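Local coordinates for protein peptidoglycan synthase activator LpoP (Pseudomonas aeruginosa, PDB 6W5Q) that is a lipoprotein that probably activates a peptidoglycan synthase in cell-wall assembly, this being its C-terminal, tetratricopeptide-repeat-containing domain, at residues Leu89-Ala94 / Leu108-Ala113. Sequence-based numbering, arbitrary orientation.
Sequences LWELIA and LARQKA. With SO4 (sulfate ion), chain J.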
loop_
_atom_site.group_PDB
_atom_site.type_symbol
_atom_site.label_atom_id
_atom_site.label_comp_id
_atom_site.label_asym_id
_atom_site.label_seq_id
_atom_site.Cartn_x
_atom_site.Cartn_y
_atom_site.Cartn_z
ATOM N N LEU A 89 3.628 6.009 0.864
ATOM C CA LEU A 89 4.079 4.677 1.274
ATOM C C LEU A 89 4.806 4.731 2.624
ATOM O O LEU A 89 4.577 3.881 3.498
ATOM C CB LEU A 89 4.960 4.063 0.168
ATOM C CG LEU A 89 4.223 3.565 -1.105
ATOM C CD1 LEU A 89 5.121 3.542 -2.328
ATOM C CD2 LEU A 89 3.576 2.164 -0.928
ATOM N N TRP A 90 5.649 5.748 2.841
ATOM C CA TRP A 90 6.324 5.842 4.132
ATOM C C TRP A 90 5.325 6.023 5.275
ATOM O O TRP A 90 5.474 5.404 6.336
ATOM C CB TRP A 90 7.345 6.975 4.128
ATOM C CG TRP A 90 8.665 6.591 3.536
ATOM C CD1 TRP A 90 9.281 7.176 2.465
ATOM C CD2 TRP A 90 9.550 5.543 3.985
ATOM N NE1 TRP A 90 10.488 6.558 2.220
ATOM C CE2 TRP A 90 10.679 5.559 3.139
ATOM C CE3 TRP A 90 9.497 4.602 5.022
ATOM C CZ2 TRP A 90 11.740 4.666 3.287
ATOM C CZ3 TRP A 90 10.558 3.708 5.165
ATOM C CH2 TRP A 90 11.660 3.746 4.298
ATOM N N GLU A 91 4.296 6.859 5.076
ATOM C CA GLU A 91 3.262 7.008 6.101
ATOM C C GLU A 91 2.584 5.675 6.395
ATOM O O GLU A 91 2.337 5.341 7.556
ATOM C CB GLU A 91 2.223 8.053 5.679
ATOM C CG GLU A 91 1.035 8.118 6.636
ATOM C CD GLU A 91 1.447 8.459 8.086
ATOM O OE1 GLU A 91 2.488 9.134 8.283
ATOM O OE2 GLU A 91 0.727 8.051 9.037
ATOM N N LEU A 92 2.293 4.891 5.353
ATOM C CA LEU A 92 1.783 3.540 5.560
ATOM C C LEU A 92 2.758 2.693 6.365
ATOM O O LEU A 92 2.352 1.908 7.228
ATOM C CB LEU A 92 1.510 2.867 4.213
ATOM C CG LEU A 92 0.084 2.900 3.669
ATOM C CD1 LEU A 92 -0.447 4.333 3.591
ATOM C CD2 LEU A 92 0.018 2.186 2.300
ATOM N N ILE A 93 4.052 2.811 6.076
ATOM C CA ILE A 93 5.041 2.019 6.804
ATOM C C ILE A 93 5.092 2.445 8.271
ATOM O O ILE A 93 5.181 1.602 9.171
ATOM C CB ILE A 93 6.414 2.144 6.113
ATOM C CG1 ILE A 93 6.368 1.469 4.742
ATOM C CG2 ILE A 93 7.535 1.590 6.999
ATOM C CD1 ILE A 93 7.557 1.756 3.873
ATOM N N ALA A 94 5.031 3.758 8.526
ATOM C CA ALA A 94 4.960 4.274 9.888
ATOM C C ALA A 94 3.772 3.683 10.630
ATOM O O ALA A 94 3.883 3.268 11.789
ATOM C CB ALA A 94 4.854 5.803 9.866
ATOM N N LEU A 108 10.797 7.240 12.537
ATOM C CA LEU A 108 11.849 7.272 11.543
ATOM C C LEU A 108 11.264 7.180 10.150
ATOM O O LEU A 108 11.829 7.726 9.199
ATOM C CB LEU A 108 12.832 6.123 11.797
ATOM C CG LEU A 108 13.679 6.271 13.069
ATOM C CD1 LEU A 108 14.587 5.077 13.279
ATOM C CD2 LEU A 108 14.511 7.541 12.993
ATOM N N ALA A 109 10.130 6.496 10.017
ATOM C CA ALA A 109 9.485 6.392 8.715
ATOM C C ALA A 109 8.794 7.694 8.360
ATOM O O ALA A 109 8.897 8.160 7.222
ATOM C CB ALA A 109 8.494 5.230 8.710
ATOM N N ARG A 110 8.112 8.311 9.333
ATOM C CA ARG A 110 7.466 9.593 9.084
ATOM C C ARG A 110 8.490 10.671 8.798
ATOM O O ARG A 110 8.163 11.676 8.157
ATOM C CB ARG A 110 6.616 10.011 10.283
ATOM C CG ARG A 110 5.494 9.062 10.598
ATOM C CD ARG A 110 4.310 9.760 11.266
ATOM N NE ARG A 110 3.096 8.958 11.104
ATOM C CZ ARG A 110 2.692 8.031 11.966
ATOM N NH1 ARG A 110 3.396 7.805 13.075
ATOM N NH2 ARG A 110 1.583 7.335 11.721
ATOM N N GLN A 111 9.722 10.487 9.290
ATOM C CA GLN A 111 10.813 11.400 8.956
ATOM C C GLN A 111 11.173 11.314 7.478
ATOM O O GLN A 111 11.492 12.332 6.849
ATOM C CB GLN A 111 12.042 11.079 9.802
ATOM C CG GLN A 111 12.364 12.053 10.880
ATOM C CD GLN A 111 13.789 11.882 11.369
ATOM O OE1 GLN A 111 14.573 11.133 10.782
ATOM N NE2 GLN A 111 14.135 12.580 12.441
ATOM N N LYS A 112 11.146 10.098 6.913
ATOM C CA LYS A 112 11.484 9.915 5.503
ATOM C C LYS A 112 10.369 10.392 4.598
ATOM O O LYS A 112 10.631 10.832 3.475
ATOM C CB LYS A 112 11.802 8.446 5.206
ATOM C CG LYS A 112 12.678 7.816 6.245
ATOM C CD LYS A 112 13.209 6.465 5.868
ATOM C CE LYS A 112 14.095 5.947 7.014
ATOM N NZ LYS A 112 14.319 4.482 6.964
ATOM N N ALA A 113 9.124 10.299 5.061
ATOM C CA ALA A 113 8.011 10.830 4.293
ATOM C C ALA A 113 8.117 12.344 4.157
ATOM O O ALA A 113 7.734 12.902 3.123
ATOM C CB ALA A 113 6.692 10.423 4.955
HETATM S S SO4 J . 15.345 2.241 4.420
HETATM O O1 SO4 J . 14.734 1.698 5.638
HETATM O O2 SO4 J . 16.548 1.476 4.101
HETATM O O3 SO4 J . 14.409 2.134 3.299
HETATM O O4 SO4 J . 15.694 3.653 4.597
#
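A94 and A109 form the closest backbone pair between segments 89-94 and 108-113, their CB atoms 3.9 Å apart. The two segments run nearly antiparallel (170°) with axes 7.9 Å apart, a spacing that small alanine side chains permit. A109 CB sits against the backbone N of A94 and near I93 CG2, while A113 CB abuts W90 CB at 3.6 Å, closing the tight, largely apolar seam.

On one flank of this seam the contact becomes polar. R110 grips E91 side-on: NE donates to OE1 on its syn lone pair, and NH2 reaches OE2 at 2.9 Å with an N-H...O angle of 157°. E91 CG stands anti to the backbone N, and a bend at chi2 (59°) brings CD toward R110. A94 CB lies over the centre of the guanidinium, 3.7 Å above its plane, and NH1 is engaged by E98 in a further salt bridge.

The other flank is the solvent side: the contact there is close, but K112 is exposed. Its extended chain crosses one face of the W90 indole, with CD 3.6 Å from the centroid of the six-membered ring in a CH-pi contact, and its NZ hydrogen-bonds O4 of a sulfate, probably from the crystallisation liquor.

Helix 103-114, the last of the chain, packs against helix 83-99, whose W90 and I93 also touch helix 65-78, and whose L89 and L92 touch helix 49-61.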